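MetRS related protein (Pyrococcus horikoshii, PDB 2CWP) probably binds tRNA through an OB-fold domain related to the tRNA-binding domain of methionyl-tRNA synthetases. Local coordinates at residues 44-56 against 82-96. Residues are numbered along the deposited sequence; the frame is centred on the assembly and turned at random.
Sequences EERTIVTGIADQI and SQGMLILAETEDGKV
Gln83 N donates to Thr47 O over 2.7 Å in a nearly linear bond (N-H...O 179°). With CG beside the backbone N (chi1 -48°) and the chain extended beyond it, Gln83 OE1 reaches Thr47 N, accepting at 2.9 Å through a lone pair in the carbonyl plane. Both backbone polar groups of Thr47 are thus satisfied by one residue. Gln83 O sits 3.0 Å above the guanidinium plane of Arg46, offset toward the rim; the angles rule out hydrogen bonds there, and Arg46 NH1 forms a salt bridge with Glu44 OE1 and a weak bond to Val70 O.

Val49 N donates weakly to Ser82 OG (3.3 Å), and Ile48 CG1 and CD1 pack on Gly84 CA, each at 3.8 Å. Water fills in beside them: one molecule joins Val49 O to Leu86 N, a second links Val49 O with Ser82 OG and Gly84 O, and a third connects Thr50 OG1 to Leu86 O.

Apolar contacts follow: Ile52 CG2 meets Leu88 CD2 tip to tip at 3.6 Å, and the Val96 side chain crosses those of Ile52 and Ile56 at about right angles, touching both through CG1.

Gln55, in the loop after strand 45-50, holds the 89-97 hairpin twice, OE1 accepting from Val96 N (3.0 Å) and NE2 donating to Gly94 O (2.9 Å), which fixes its flip.

Two side-chain amides and waters thus meet backbone polar groups in place of continuous strand pairing between 45-50 and 82-96.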
ATOM      1  N   GLU A  44      -2.757 -10.926 -10.117  1.00 45.95           N
ATOM      2  CA  GLU A  44      -4.019 -10.510  -9.541  1.00 43.99           C
ATOM      3  C   GLU A  44      -4.069  -9.010  -9.367  1.00 41.94           C
ATOM      4  O   GLU A  44      -3.052  -8.318  -9.448  1.00 35.19           O
ATOM      5  CB  GLU A  44      -4.227 -11.173  -8.178  1.00 43.64           C
ATOM      6  CG  GLU A  44      -3.213 -10.733  -7.138  1.00 47.37           C
ATOM      7  CD  GLU A  44      -3.495 -11.299  -5.756  1.00 55.88           C
ATOM      8  OE1 GLU A  44      -2.670 -11.067  -4.838  1.00 62.62           O
ATOM      9  OE2 GLU A  44      -4.537 -11.970  -5.585  1.00 56.67           O
ATOM     10  N   GLU A  45      -5.275  -8.529  -9.116  1.00 37.27           N
ATOM     11  CA  GLU A  45      -5.530  -7.125  -8.896  1.00 38.96           C
ATOM     12  C   GLU A  45      -6.145  -7.064  -7.508  1.00 37.00           C
ATOM     13  O   GLU A  45      -6.834  -7.996  -7.090  1.00 38.21           O
ATOM     14  CB  GLU A  45      -6.524  -6.610  -9.934  1.00 42.63           C
ATOM     15  CG  GLU A  45      -6.300  -5.172 -10.320  1.00 49.83           C
ATOM     16  CD  GLU A  45      -7.380  -4.635 -11.234  1.00 49.51           C
ATOM     17  OE1 GLU A  45      -8.563  -4.607 -10.808  1.00 44.17           O
ATOM     18  OE2 GLU A  45      -7.033  -4.238 -12.368  1.00 41.20           O
ATOM     19  N   ARG A  46      -5.886  -5.990  -6.779  1.00 35.01           N
ATOM     20  CA  ARG A  46      -6.444  -5.868  -5.440  1.00 31.58           C
ATOM     21  C   ARG A  46      -6.854  -4.438  -5.130  1.00 30.10           C
ATOM     22  O   ARG A  46      -6.314  -3.484  -5.692  1.00 33.72           O
ATOM     23  CB  ARG A  46      -5.432  -6.350  -4.408  1.00 33.80           C
ATOM     24  CG  ARG A  46      -4.698  -7.581  -4.858  1.00 42.89           C
ATOM     25  CD  ARG A  46      -4.007  -8.274  -3.714  1.00 52.43           C
ATOM     26  NE  ARG A  46      -4.966  -8.757  -2.731  1.00 58.14           N
ATOM     27  CZ  ARG A  46      -4.654  -9.593  -1.754  1.00 60.54           C
ATOM     28  NH1 ARG A  46      -3.406 -10.031  -1.646  1.00 62.88           N
ATOM     29  NH2 ARG A  46      -5.579  -9.987  -0.888  1.00 62.34           N
ATOM     30  N   THR A  47      -7.824  -4.303  -4.240  1.00 27.82           N
ATOM     31  CA  THR A  47      -8.309  -3.001  -3.831  1.00 31.50           C
ATOM     32  C   THR A  47      -7.672  -2.719  -2.498  1.00 31.49           C
ATOM     33  O   THR A  47      -7.820  -3.495  -1.550  1.00 28.46           O
ATOM     34  CB  THR A  47      -9.841  -2.994  -3.691  1.00 36.35           C
ATOM     35  OG1 THR A  47     -10.422  -3.254  -4.975  1.00 36.43           O
ATOM     36  CG2 THR A  47     -10.338  -1.641  -3.175  1.00 31.51           C
ATOM     37  N   ILE A  48      -6.948  -1.609  -2.428  1.00 32.44           N
ATOM     38  CA  ILE A  48      -6.261  -1.244  -1.206  1.00 30.86           C
ATOM     39  C   ILE A  48      -6.528   0.189  -0.790  1.00 33.71           C
ATOM     40  O   ILE A  48      -6.375   1.121  -1.581  1.00 34.73           O
ATOM     41  CB  ILE A  48      -4.736  -1.458  -1.365  1.00 32.78           C
ATOM     42  CG1 ILE A  48      -4.451  -2.963  -1.464  1.00 35.50           C
ATOM     43  CG2 ILE A  48      -3.979  -0.805  -0.202  1.00 32.22           C
ATOM     44  CD1 ILE A  48      -3.010  -3.319  -1.753  1.00 20.97           C
ATOM     45  N   VAL A  49      -6.921   0.354   0.467  1.00 31.20           N
ATOM     46  CA  VAL A  49      -7.196   1.668   1.017  1.00 30.51           C
ATOM     47  C   VAL A  49      -6.001   2.183   1.836  1.00 28.48           C
ATOM     48  O   VAL A  49      -5.381   1.431   2.590  1.00 26.99           O
ATOM     49  CB  VAL A  49      -8.458   1.619   1.916  1.00 32.11           C
ATOM     50  CG1 VAL A  49      -8.741   2.995   2.505  1.00 27.43           C
ATOM     51  CG2 VAL A  49      -9.654   1.122   1.104  1.00 27.45           C
ATOM     52  N   THR A  50      -5.678   3.461   1.661  1.00 28.86           N
ATOM     53  CA  THR A  50      -4.597   4.116   2.402  1.00 27.81           C
ATOM     54  C   THR A  50      -5.171   5.456   2.875  1.00 27.29           C
ATOM     55  O   THR A  50      -5.960   6.073   2.165  1.00 32.91           O
ATOM     56  CB  THR A  50      -3.349   4.359   1.503  1.00 28.13           C
ATOM     57  OG1 THR A  50      -2.314   4.977   2.274  1.00 24.63           O
ATOM     58  CG2 THR A  50      -3.702   5.258   0.328  1.00 24.89           C
ATOM     59  N   GLY A  51      -4.794   5.910   4.067  1.00 25.83           N
ATOM     60  CA  GLY A  51      -5.341   7.161   4.571  1.00 25.63           C
ATOM     61  C   GLY A  51      -4.340   8.298   4.653  1.00 27.95           C
ATOM     62  O   GLY A  51      -4.140   8.877   5.714  1.00 33.43           O
ATOM     63  N   ILE A  52      -3.740   8.650   3.525  1.00 28.06           N
ATOM     64  CA  ILE A  52      -2.732   9.700   3.499  1.00 24.60           C
ATOM     65  C   ILE A  52      -3.148  10.931   2.703  1.00 29.96           C
ATOM     66  O   ILE A  52      -2.358  11.868   2.576  1.00 28.99           O
ATOM     67  CB  ILE A  52      -1.412   9.141   2.894  1.00 26.28           C
ATOM     68  CG1 ILE A  52      -1.669   8.664   1.458  1.00 25.07           C
ATOM     69  CG2 ILE A  52      -0.900   7.981   3.746  1.00 21.91           C
ATOM     70  CD1 ILE A  52      -0.547   7.821   0.837  1.00 28.21           C
ATOM     71  N   ALA A  53      -4.387  10.937   2.199  1.00 28.99           N
ATOM     72  CA  ALA A  53      -4.908  12.029   1.362  1.00 30.17           C
ATOM     73  C   ALA A  53      -4.756  13.454   1.890  1.00 28.83           C
ATOM     74  O   ALA A  53      -4.851  14.405   1.134  1.00 33.15           O
ATOM     75  CB  ALA A  53      -6.379  11.759   1.009  1.00 28.98           C
ATOM     76  N   ASP A  54      -4.538  13.614   3.182  1.00 30.82           N
ATOM     77  CA  ASP A  54      -4.377  14.948   3.738  1.00 34.56           C
ATOM     78  C   ASP A  54      -2.948  15.432   3.489  1.00 35.74           C
ATOM     79  O   ASP A  54      -2.661  16.628   3.590  1.00 30.41           O
ATOM     80  CB  ASP A  54      -4.653  14.911   5.238  1.00 43.61           C
ATOM     81  CG  ASP A  54      -3.779  13.908   5.946  1.00 46.12           C
ATOM     82  OD1 ASP A  54      -3.542  12.833   5.348  1.00 46.00           O
ATOM     83  OD2 ASP A  54      -3.334  14.186   7.081  1.00 49.28           O
ATOM     84  N   GLN A  55      -2.058  14.491   3.168  1.00 29.21           N
ATOM     85  CA  GLN A  55      -0.659  14.806   2.909  1.00 26.26           C
ATOM     86  C   GLN A  55      -0.213  14.446   1.501  1.00 27.21           C
ATOM     87  O   GLN A  55       0.625  15.124   0.931  1.00 27.43           O
ATOM     88  CB  GLN A  55       0.245  14.062   3.887  1.00 23.04           C
ATOM     89  CG  GLN A  55       0.089  14.478   5.328  1.00 29.47           C
ATOM     90  CD  GLN A  55       1.217  13.933   6.176  1.00 31.01           C
ATOM     91  OE1 GLN A  55       2.390  14.141   5.859  1.00 22.41           O
ATOM     92  NE2 GLN A  55       0.872  13.219   7.253  1.00 21.40           N
ATOM     93  N   ILE A  56      -0.770  13.369   0.955  1.00 28.63           N
ATOM     94  CA  ILE A  56      -0.392  12.889  -0.373  1.00 30.93           C
ATOM     95  C   ILE A  56      -1.592  12.770  -1.306  1.00 30.57           C
ATOM     96  O   ILE A  56      -2.429  11.890  -1.133  1.00 37.63           O
ATOM     97  CB  ILE A  56       0.269  11.486  -0.281  1.00 27.86           C
ATOM     98  CG1 ILE A  56       1.453  11.506   0.694  1.00 28.21           C
ATOM     99  CG2 ILE A  56       0.703  11.034  -1.663  1.00 23.72           C
ATOM    100  CD1 ILE A  56       2.647  12.329   0.216  1.00 40.88           C
ATOM    101  N   SER A  82     -10.609  -3.407   1.894  1.00 43.35           N
ATOM    102  CA  SER A  82      -9.187  -3.242   1.630  1.00 38.11           C
ATOM    103  C   SER A  82      -8.516  -4.619   1.701  1.00 38.54           C
ATOM    104  O   SER A  82      -8.564  -5.288   2.729  1.00 39.17           O
ATOM    105  CB  SER A  82      -8.568  -2.303   2.665  1.00 35.44           C
ATOM    106  OG  SER A  82      -7.163  -2.236   2.500  1.00 36.84           O
ATOM    107  N   GLN A  83      -7.886  -5.036   0.610  1.00 35.15           N
ATOM    108  CA  GLN A  83      -7.229  -6.344   0.557  1.00 35.61           C
ATOM    109  C   GLN A  83      -5.698  -6.258   0.657  1.00 35.25           C
ATOM    110  O   GLN A  83      -4.986  -7.067   0.056  1.00 36.06           O
ATOM    111  CB  GLN A  83      -7.590  -7.048  -0.755  1.00 35.93           C
ATOM    112  CG  GLN A  83      -9.069  -7.059  -1.106  1.00 38.59           C
ATOM    113  CD  GLN A  83      -9.310  -7.554  -2.518  1.00 42.61           C
ATOM    114  OE1 GLN A  83      -8.938  -6.900  -3.492  1.00 34.80           O
ATOM    115  NE2 GLN A  83      -9.925  -8.724  -2.637  1.00 50.08           N
ATOM    116  N   GLY A  84      -5.198  -5.284   1.404  1.00 32.49           N
ATOM    117  CA  GLY A  84      -3.763  -5.133   1.553  1.00 31.29           C
ATOM    118  C   GLY A  84      -3.423  -3.813   2.201  1.00 28.00           C
ATOM    119  O   GLY A  84      -4.294  -3.132   2.732  1.00 29.00           O
ATOM    120  N   MET A  85      -2.156  -3.426   2.150  1.00 27.05           N
ATOM    121  CA  MET A  85      -1.771  -2.176   2.765  1.00 23.75           C
ATOM    122  C   MET A  85      -0.504  -1.568   2.169  1.00 22.74           C
ATOM    123  O   MET A  85       0.528  -2.232   2.069  1.00 24.29           O
ATOM    124  CB  MET A  85      -1.603  -2.401   4.261  1.00 24.56           C
ATOM    125  CG  MET A  85      -1.280  -1.167   5.040  1.00 33.72           C
ATOM    126  SD  MET A  85      -1.329  -1.536   6.807  1.00 40.68           S
ATOM    127  CE  MET A  85       0.181  -2.516   6.967  1.00 37.05           C
ATOM    128  N   LEU A  86      -0.607  -0.300   1.783  1.00 20.82           N
ATOM    129  CA  LEU A  86       0.503   0.447   1.201  1.00 22.82           C
ATOM    130  C   LEU A  86       1.577   0.757   2.247  1.00 18.83           C
ATOM    131  O   LEU A  86       1.284   1.339   3.287  1.00 23.18           O
ATOM    132  CB  LEU A  86      -0.010   1.764   0.613  1.00 21.55           C
ATOM    133  CG  LEU A  86       1.046   2.749   0.075  1.00 19.86           C
ATOM    134  CD1 LEU A  86       1.791   2.118  -1.082  1.00 16.85           C
ATOM    135  CD2 LEU A  86       0.381   4.060  -0.370  1.00 21.23           C
ATOM    136  N   ILE A  87       2.812   0.371   1.964  1.00 16.92           N
ATOM    137  CA  ILE A  87       3.933   0.647   2.868  1.00 20.00           C
ATOM    138  C   ILE A  87       4.576   2.004   2.521  1.00 22.54           C
ATOM    139  O   ILE A  87       4.835   2.297   1.354  1.00 21.29           O
ATOM    140  CB  ILE A  87       5.031  -0.437   2.759  1.00 16.55           C
ATOM    141  CG1 ILE A  87       4.471  -1.797   3.186  1.00 19.86           C
ATOM    142  CG2 ILE A  87       6.243  -0.041   3.615  1.00 14.87           C
ATOM    143  CD1 ILE A  87       3.862  -1.810   4.586  1.00 17.78           C
ATOM    144  N   LEU A  88       4.827   2.819   3.537  1.00 21.90           N
ATOM    145  CA  LEU A  88       5.454   4.120   3.354  1.00 19.60           C
ATOM    146  C   LEU A  88       6.329   4.479   4.536  1.00 22.79           C
ATOM    147  O   LEU A  88       6.375   3.736   5.526  1.00 19.45           O
ATOM    148  CB  LEU A  88       4.396   5.202   3.159  1.00 30.39           C
ATOM    149  CG  LEU A  88       3.143   5.182   4.028  1.00 28.26           C
ATOM    150  CD1 LEU A  88       3.455   5.548   5.467  1.00 33.51           C
ATOM    151  CD2 LEU A  88       2.162   6.165   3.421  1.00 37.76           C
ATOM    152  N   ALA A  89       7.044   5.601   4.423  1.00 14.97           N
ATOM    153  CA  ALA A  89       7.903   6.078   5.504  1.00 17.91           C
ATOM    154  C   ALA A  89       7.127   7.146   6.255  1.00 22.15           C
ATOM    155  O   ALA A  89       6.313   7.852   5.668  1.00 20.89           O
ATOM    156  CB  ALA A  89       9.195   6.677   4.948  1.00 15.22           C
ATOM    157  N   GLU A  90       7.372   7.262   7.555  1.00 23.83           N
ATOM    158  CA  GLU A  90       6.690   8.262   8.360  1.00 25.61           C
ATOM    159  C   GLU A  90       7.570   8.674   9.520  1.00 26.34           C
ATOM    160  O   GLU A  90       8.002   7.828  10.293  1.00 27.13           O
ATOM    161  CB  GLU A  90       5.366   7.715   8.904  1.00 25.37           C
ATOM    162  CG  GLU A  90       4.607   8.731   9.747  1.00 34.83           C
ATOM    163  CD  GLU A  90       3.305   8.184  10.340  1.00 36.90           C
ATOM    164  OE1 GLU A  90       2.673   8.909  11.138  1.00 42.00           O
ATOM    165  OE2 GLU A  90       2.915   7.048  10.012  1.00 36.84           O
ATOM    166  N   THR A  91       7.857   9.967   9.627  1.00 26.79           N
ATOM    167  CA  THR A  91       8.675  10.453  10.727  1.00 27.41           C
ATOM    168  C   THR A  91       7.808  10.669  11.962  1.00 29.70           C
ATOM    169  O   THR A  91       6.582  10.765  11.884  1.00 28.85           O
ATOM    170  CB  THR A  91       9.397  11.776  10.377  1.00 31.40           C
ATOM    171  OG1 THR A  91       8.473  12.683   9.763  1.00 34.87           O
ATOM    172  CG2 THR A  91      10.561  11.513   9.445  1.00 28.42           C
ATOM    173  N   GLU A  92       8.477  10.729  13.103  1.00 36.49           N
ATOM    174  CA  GLU A  92       7.851  10.897  14.405  1.00 42.12           C
ATOM    175  C   GLU A  92       6.895  12.080  14.469  1.00 38.48           C
ATOM    176  O   GLU A  92       5.953  12.065  15.251  1.00 41.89           O
ATOM    177  CB  GLU A  92       8.945  11.040  15.469  1.00 50.64           C
ATOM    178  CG  GLU A  92      10.194  10.185  15.187  1.00 55.30           C
ATOM    179  CD  GLU A  92      10.905  10.581  13.880  1.00 58.62           C
ATOM    180  OE1 GLU A  92      11.167  11.793  13.691  1.00 64.69           O
ATOM    181  OE2 GLU A  92      11.200   9.692  13.045  1.00 48.64           O
ATOM    182  N   ASP A  93       7.128  13.093  13.637  1.00 39.80           N
ATOM    183  CA  ASP A  93       6.267  14.269  13.614  1.00 39.19           C
ATOM    184  C   ASP A  93       4.995  14.027  12.802  1.00 41.17           C
ATOM    185  O   ASP A  93       4.214  14.955  12.588  1.00 42.36           O
ATOM    186  CB  ASP A  93       7.007  15.469  13.024  1.00 46.04           C
ATOM    187  CG  ASP A  93       6.878  15.548  11.507  1.00 52.14           C
ATOM    188  OD1 ASP A  93       7.366  14.629  10.810  1.00 50.83           O
ATOM    189  OD2 ASP A  93       6.277  16.533  11.014  1.00 53.66           O
ATOM    190  N   GLY A  94       4.789  12.793  12.344  1.00 41.55           N
ATOM    191  CA  GLY A  94       3.594  12.476  11.567  1.00 36.50           C
ATOM    192  C   GLY A  94       3.685  12.711  10.058  1.00 36.16           C
ATOM    193  O   GLY A  94       2.741  12.412   9.315  1.00 29.80           O
ATOM    194  N   LYS A  95       4.803  13.249   9.583  1.00 29.46           N
ATOM    195  CA  LYS A  95       4.919  13.481   8.148  1.00 27.01           C
ATOM    196  C   LYS A  95       5.112  12.155   7.401  1.00 25.23           C
ATOM    197  O   LYS A  95       5.969  11.341   7.752  1.00 23.71           O
ATOM    198  CB  LYS A  95       6.081  14.437   7.848  1.00 27.84           C
ATOM    199  CG  LYS A  95       6.272  14.715   6.362  1.00 30.69           C
ATOM    200  CD  LYS A  95       7.229  15.882   6.113  1.00 34.96           C
ATOM    201  CE  LYS A  95       7.363  16.178   4.619  1.00 33.34           C
ATOM    202  NZ  LYS A  95       6.065  16.561   3.979  1.00 33.64           N
ATOM    203  N   VAL A  96       4.297  11.940   6.377  1.00 24.98           N
ATOM    204  CA  VAL A  96       4.357  10.724   5.567  1.00 26.65           C
ATOM    205  C   VAL A  96       5.087  10.956   4.240  1.00 28.39           C
ATOM    206  O   VAL A  96       4.970  12.022   3.648  1.00 30.38           O
ATOM    207  CB  VAL A  96       2.918  10.209   5.283  1.00 27.33           C
ATOM    208  CG1 VAL A  96       2.877   9.425   4.004  1.00 36.21           C
ATOM    209  CG2 VAL A  96       2.455   9.328   6.427  1.00 25.83           C
TER
HETATM  210  O   HOH W   1      -2.802   1.237   2.867  1.00 26.61           O
HETATM  211  O   HOH W   2      -5.411  -1.149   4.104  1.00 34.64           O
HETATM  212  O   HOH W   3      -0.925   3.205   3.883  1.00 25.81           O
HETATM  213  O   HOH W   4       3.897  15.230   4.081  1.00 46.44           O